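PDB 3R44: fatty acyl CoA synthetase FADD13 (FATTY-ACYL-CoA SYNTHETASE) from Mycobacterium tuberculosis, which belongs to the ANL superfamily of AMP-binding enzymes, with a large AMP-binding region followed by a smaller C-terminal domain. Local coordinates for residues A[365-370]-A[392-397]; A[72-77]-A[98-103]. One frame throughout, in Å; residues are numbered along the deposited sequence.

Contact 1: A[365-370]-A[392-397]; sequences VVIKSD and FRTGDI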
loop_
_atom_site.group_PDB
_atom_site.type_symbol
_atom_site.label_atom_id
_atom_site.label_comp_id
_atom_site.label_asym_id
_atom_site.label_seq_id
_atom_site.Cartn_x
_atom_site.Cartn_y
_atom_site.Cartn_z
ATOM N N VAL A 365 -10.796 -7.738 11.120
ATOM C CA VAL A 365 -9.693 -6.965 11.634
ATOM C C VAL A 365 -10.147 -5.519 11.838
ATOM O O VAL A 365 -10.776 -4.887 10.926
ATOM C CB VAL A 365 -8.471 -7.050 10.760
ATOM C CG1 VAL A 365 -7.324 -6.176 11.381
ATOM C CG2 VAL A 365 -7.994 -8.578 10.606
ATOM N N VAL A 366 -9.922 -5.007 13.054
ATOM C CA VAL A 366 -10.270 -3.600 13.318
ATOM C C VAL A 366 -9.040 -2.866 13.871
ATOM O O VAL A 366 -8.185 -3.482 14.534
ATOM C CB VAL A 366 -11.481 -3.423 14.220
ATOM C CG1 VAL A 366 -12.765 -3.845 13.522
ATOM C CG2 VAL A 366 -11.324 -4.129 15.544
ATOM N N ILE A 367 -8.939 -1.570 13.583
ATOM C CA ILE A 367 -7.761 -0.786 13.982
ATOM C C ILE A 367 -8.221 0.459 14.721
ATOM O O ILE A 367 -9.179 1.136 14.253
ATOM C CB ILE A 367 -6.946 -0.382 12.721
ATOM C CG1 ILE A 367 -6.511 -1.638 11.912
ATOM C CG2 ILE A 367 -5.743 0.521 13.099
ATOM C CD1 ILE A 367 -5.768 -1.365 10.533
ATOM N N LYS A 368 -7.542 0.840 15.798
ATOM C CA LYS A 368 -7.809 2.123 16.519
ATOM C C LYS A 368 -6.456 2.815 16.648
ATOM O O LYS A 368 -5.515 2.229 17.153
ATOM C CB LYS A 368 -8.440 1.906 17.895
ATOM C CG LYS A 368 -8.690 3.203 18.663
ATOM C CD LYS A 368 -9.527 2.931 19.939
ATOM C CE LYS A 368 -10.994 3.092 19.635
ATOM N NZ LYS A 368 -11.832 3.066 20.880
ATOM N N SER A 369 -6.339 4.041 16.114
ATOM C CA SER A 369 -5.053 4.660 15.974
ATOM C C SER A 369 -5.208 6.021 15.327
ATOM O O SER A 369 -6.078 6.203 14.478
ATOM C CB SER A 369 -4.152 3.854 15.026
ATOM O OG SER A 369 -2.823 4.373 14.947
ATOM N N ASP A 370 -4.326 6.942 15.671
ATOM C CA ASP A 370 -4.223 8.216 14.932
ATOM C C ASP A 370 -3.671 8.070 13.489
ATOM O O ASP A 370 -3.718 9.037 12.730
ATOM C CB ASP A 370 -3.316 9.200 15.680
ATOM C CG ASP A 370 -3.952 9.782 16.910
ATOM O OD1 ASP A 370 -5.191 9.779 16.959
ATOM O OD2 ASP A 370 -3.213 10.290 17.791
ATOM N N PHE A 392 -11.770 1.348 13.267
ATOM C CA PHE A 392 -11.949 1.270 11.830
ATOM C C PHE A 392 -12.150 -0.192 11.408
ATOM O O PHE A 392 -11.320 -1.028 11.719
ATOM C CB PHE A 392 -10.747 1.844 11.075
ATOM C CG PHE A 392 -10.842 1.636 9.616
ATOM C CD1 PHE A 392 -11.735 2.376 8.850
ATOM C CD2 PHE A 392 -10.066 0.697 8.984
ATOM C CE1 PHE A 392 -11.877 2.129 7.509
ATOM C CE2 PHE A 392 -10.187 0.474 7.657
ATOM C CZ PHE A 392 -11.078 1.194 6.896
ATOM N N ARG A 393 -13.236 -0.486 10.715
ATOM C CA ARG A 393 -13.495 -1.834 10.230
ATOM C C ARG A 393 -12.890 -2.076 8.854
ATOM O O ARG A 393 -13.296 -1.465 7.840
ATOM C CB ARG A 393 -14.985 -2.066 10.185
ATOM C CG ARG A 393 -15.614 -1.932 11.572
ATOM C CD ARG A 393 -17.129 -2.083 11.632
ATOM N NE ARG A 393 -17.613 -3.295 10.987
ATOM C CZ ARG A 393 -18.883 -3.657 10.858
ATOM N NH1 ARG A 393 -19.865 -2.948 11.376
ATOM N NH2 ARG A 393 -19.166 -4.770 10.216
ATOM N N THR A 394 -11.922 -2.962 8.791
ATOM C CA THR A 394 -11.163 -3.141 7.566
ATOM C C THR A 394 -11.922 -3.917 6.485
ATOM O O THR A 394 -11.576 -3.785 5.312
ATOM C CB THR A 394 -9.811 -3.885 7.818
ATOM O OG1 THR A 394 -10.105 -5.220 8.281
ATOM C CG2 THR A 394 -8.941 -3.163 8.868
ATOM N N GLY A 395 -12.882 -4.764 6.861
ATOM C CA GLY A 395 -13.525 -5.663 5.937
ATOM C C GLY A 395 -12.699 -6.920 5.694
ATOM O O GLY A 395 -13.110 -7.813 4.946
ATOM N N ASP A 396 -11.515 -6.980 6.318
ATOM C CA ASP A 396 -10.640 -8.142 6.175
ATOM C C ASP A 396 -10.873 -9.038 7.385
ATOM O O ASP A 396 -11.159 -8.551 8.488
ATOM C CB ASP A 396 -9.173 -7.702 6.138
ATOM C CG ASP A 396 -8.803 -6.871 4.908
ATOM O OD1 ASP A 396 -9.512 -6.837 3.867
ATOM O OD2 ASP A 396 -7.763 -6.201 5.012
ATOM N N ILE A 397 -10.793 -10.353 7.212
ATOM C CA ILE A 397 -11.017 -11.274 8.294
ATOM C C ILE A 397 -9.668 -11.842 8.737
ATOM O O ILE A 397 -8.796 -12.153 7.889
ATOM C CB ILE A 397 -11.922 -12.445 7.859
ATOM C CG1 ILE A 397 -13.263 -11.933 7.328
ATOM C CG2 ILE A 397 -12.105 -13.475 9.017
ATOM C CD1 ILE A 397 -13.995 -10.965 8.251
#
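Two neighbouring strands of the five-stranded antiparallel sheet, 364-369 and 391-394, meet here in an AMP-binding enzyme of the ANL superfamily. I367 and F392 form a hydrogen-bonded pair. I367 N donates to F392 O at 3.1 Å. F392 N returns a bond to I367 O at 2.8 Å. V366 and R393 make the next, non-hydrogen-bonded pair, where V366 CG1 lies 3.9 Å from R393 CG. The guanidinium group of R393 turns to E364 in a salt bridge. On the face shared by I367 and F392, the CD1 tip of I367 meets T394 CG2 at 4.0 Å, and the two side chains cross at about a right angle. At G395 the chain turns a corner and leaves this sheet for strand 396-400. T394-G395-D396 is the Thr-Gly-Asp motif familiar in this superfamily. V365 bonds on both sides of the corner. V365 N donates to D396 O at 2.8 Å. The carboxylate of D396 is held by R411, Y315 and L412 N. V365 O takes two donors from T394, the backbone N and OG1. With chi1 64°, OG1 sits between T394 N and C. T394 OG1 gives a 2.7 Å bond to V365 O and accepts from D396 N at 3.0 Å, closing an ST turn.

Contact 2: A[72-77]-A[98-103]; sequences ALLMPN and INTRLA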
loop_
_atom_site.group_PDB
_atom_site.type_symbol
_atom_site.label_atom_id
_atom_site.label_comp_id
_atom_site.label_asym_id
_atom_site.label_seq_id
_atom_site.Cartn_x
_atom_site.Cartn_y
_atom_site.Cartn_z
ATOM N N ALA A 72 -3.086 17.180 -7.932
ATOM C CA ALA A 72 -2.887 15.781 -8.324
ATOM C C ALA A 72 -1.464 15.595 -8.842
ATOM O O ALA A 72 -0.923 16.443 -9.560
ATOM C CB ALA A 72 -3.923 15.346 -9.403
ATOM N N LEU A 73 -0.900 14.436 -8.530
ATOM C CA LEU A 73 0.475 14.079 -8.904
ATOM C C LEU A 73 0.432 12.787 -9.672
ATOM O O LEU A 73 0.082 11.742 -9.111
ATOM C CB LEU A 73 1.383 13.964 -7.674
ATOM C CG LEU A 73 1.504 15.208 -6.785
ATOM C CD1 LEU A 73 2.306 14.837 -5.505
ATOM C CD2 LEU A 73 2.115 16.358 -7.541
ATOM N N LEU A 74 0.738 12.865 -10.962
ATOM C CA LEU A 74 0.737 11.679 -11.845
ATOM C C LEU A 74 2.088 11.559 -12.548
ATOM O O LEU A 74 2.273 12.044 -13.676
ATOM C CB LEU A 74 -0.411 11.835 -12.867
ATOM C CG LEU A 74 -0.789 10.697 -13.805
ATOM C CD1 LEU A 74 -1.233 9.427 -12.986
ATOM C CD2 LEU A 74 -1.852 11.086 -14.862
ATOM N N MET A 75 3.058 10.991 -11.844
ATOM C CA MET A 75 4.419 11.066 -12.298
ATOM C C MET A 75 5.282 9.944 -11.730
ATOM O O MET A 75 4.924 9.288 -10.749
ATOM C CB MET A 75 5.043 12.421 -11.930
ATOM C CG MET A 75 5.089 12.662 -10.447
ATOM S SD MET A 75 5.358 14.427 -10.025
ATOM C CE MET A 75 3.710 15.010 -10.154
ATOM N N PRO A 76 6.439 9.757 -12.353
ATOM C CA PRO A 76 7.373 8.771 -11.876
ATOM C C PRO A 76 8.000 9.179 -10.584
ATOM O O PRO A 76 7.987 10.368 -10.193
ATOM C CB PRO A 76 8.474 8.776 -12.921
ATOM C CG PRO A 76 8.333 9.949 -13.676
ATOM C CD PRO A 76 6.909 10.380 -13.605
ATOM N N ASN A 77 8.574 8.205 -9.918
ATOM C CA ASN A 77 9.336 8.521 -8.700
ATOM C C ASN A 77 10.466 9.498 -9.040
ATOM O O ASN A 77 11.214 9.316 -10.030
ATOM C CB ASN A 77 9.953 7.239 -8.141
ATOM C CG ASN A 77 8.957 6.396 -7.413
ATOM O OD1 ASN A 77 7.743 6.487 -7.651
ATOM N ND2 ASN A 77 9.454 5.545 -6.533
ATOM N N ILE A 98 -1.609 9.813 -7.888
ATOM C CA ILE A 98 -2.388 8.894 -8.721
ATOM C C ILE A 98 -1.525 7.807 -9.343
ATOM O O ILE A 98 -0.423 8.089 -9.869
ATOM C CB ILE A 98 -3.141 9.675 -9.815
ATOM C CG1 ILE A 98 -4.072 10.729 -9.167
ATOM C CG2 ILE A 98 -3.935 8.720 -10.703
ATOM C CD1 ILE A 98 -4.731 11.695 -10.171
ATOM N N ASN A 99 -2.010 6.575 -9.286
ATOM C CA ASN A 99 -1.327 5.407 -9.887
ATOM C C ASN A 99 -1.188 5.632 -11.396
ATOM O O ASN A 99 -2.192 5.751 -12.094
ATOM C CB ASN A 99 -2.186 4.161 -9.571
ATOM C CG ASN A 99 -1.627 2.837 -10.095
ATOM O OD1 ASN A 99 -0.875 2.768 -11.046
ATOM N ND2 ASN A 99 -2.009 1.759 -9.421
ATOM N N THR A 100 0.051 5.673 -11.889
ATOM C CA THR A 100 0.333 5.915 -13.302
ATOM C C THR A 100 0.074 4.711 -14.223
ATOM O O THR A 100 0.357 4.788 -15.435
ATOM C CB THR A 100 1.789 6.283 -13.486
ATOM O OG1 THR A 100 2.589 5.249 -12.904
ATOM C CG2 THR A 100 2.114 7.557 -12.788
ATOM N N ARG A 101 -0.413 3.597 -13.664
ATOM C CA ARG A 101 -0.844 2.428 -14.451
ATOM C C ARG A 101 -2.322 2.465 -14.780
ATOM O O ARG A 101 -2.802 1.641 -15.546
ATOM C CB ARG A 101 -0.534 1.103 -13.714
ATOM C CG ARG A 101 0.953 0.868 -13.387
ATOM N N LEU A 102 -3.068 3.395 -14.184
ATOM C CA LEU A 102 -4.504 3.465 -14.418
ATOM C C LEU A 102 -4.781 4.033 -15.785
ATOM O O LEU A 102 -4.017 4.843 -16.301
ATOM C CB LEU A 102 -5.181 4.321 -13.374
ATOM C CG LEU A 102 -5.241 3.771 -11.958
ATOM C CD1 LEU A 102 -5.740 4.858 -10.978
ATOM C CD2 LEU A 102 -6.060 2.508 -11.807
ATOM N N ALA A 103 -5.892 3.574 -16.366
ATOM C CA ALA A 103 -6.363 4.037 -17.655
ATOM C C ALA A 103 -7.009 5.403 -17.519
ATOM O O ALA A 103 -7.384 5.827 -16.425
ATOM C CB ALA A 103 -7.367 3.040 -18.236
HETATM O O HOH W 1 1.891 9.456 -9.350
#
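L74 lays its CD1 methyl over the backbone and branch of I98, 3.5 Å from I98 O and 3.6 Å from I98 CG2. L74 ends strand 70-74 of the four-stranded parallel sheet. I98 follows the edge strand 94-97, which reaches its place beside 70-74 through helix 79-91. The contact sits at the C-terminal ends of the two strands joined by this beta-alpha-beta crossover. CG of L74 is anti to the backbone N (chi1 -172°), and this carries the end of the side chain nearer to 98-103. L74 CD1 also meets T100 CG2 at 3.8 Å. The T100 methyl reaches on to the backbone of M75, while F221 touches the T100 side chain from outside the two segments. The other branch of I98 ends in CD1, which meets A72 CB at 3.8 Å. Helix 104-114 covers this end through L111, which touches both A72 and I98.

One direct hydrogen bond joins the backbones: I98 N donates to L73 O at 2.8 Å, with an N-H...O angle of 168°. Beyond it the chains part, and a water bridges them. This water accepts from M75 N and lies within hydrogen-bonding distance of L73 O and I98 O. L73 O thus faces both a backbone N-H and the water. After I98 the chain makes a type I turn from N99 to L102, leading to A103 at the N-cap of helix 104-114. An Asx turn overlaps it: N99 OD1 accepts from R101 N at 2.8 Å.

How the contacts relate
Both contacts are largely buried, but they hold different sheets. Contact 1 joins adjacent antiparallel strands. Contact 2 joins the end of one parallel strand to the loop that follows its neighbour. They do not touch: their nearest atoms are about 17 Å apart, and they lie on opposite sides of the chain's centre. In contact 1 most of the cohesion is direct backbone pairing, reinforced by a threonine hydroxyl where the strand turns. Contact 2 has a single direct backbone bond and relies more on aliphatic packing and a bridging water. Charged side chains of contact 1 pair with residues outside its segments; the side chains meeting in contact 2 are aliphatic, apart from one threonine that packs through its methyl.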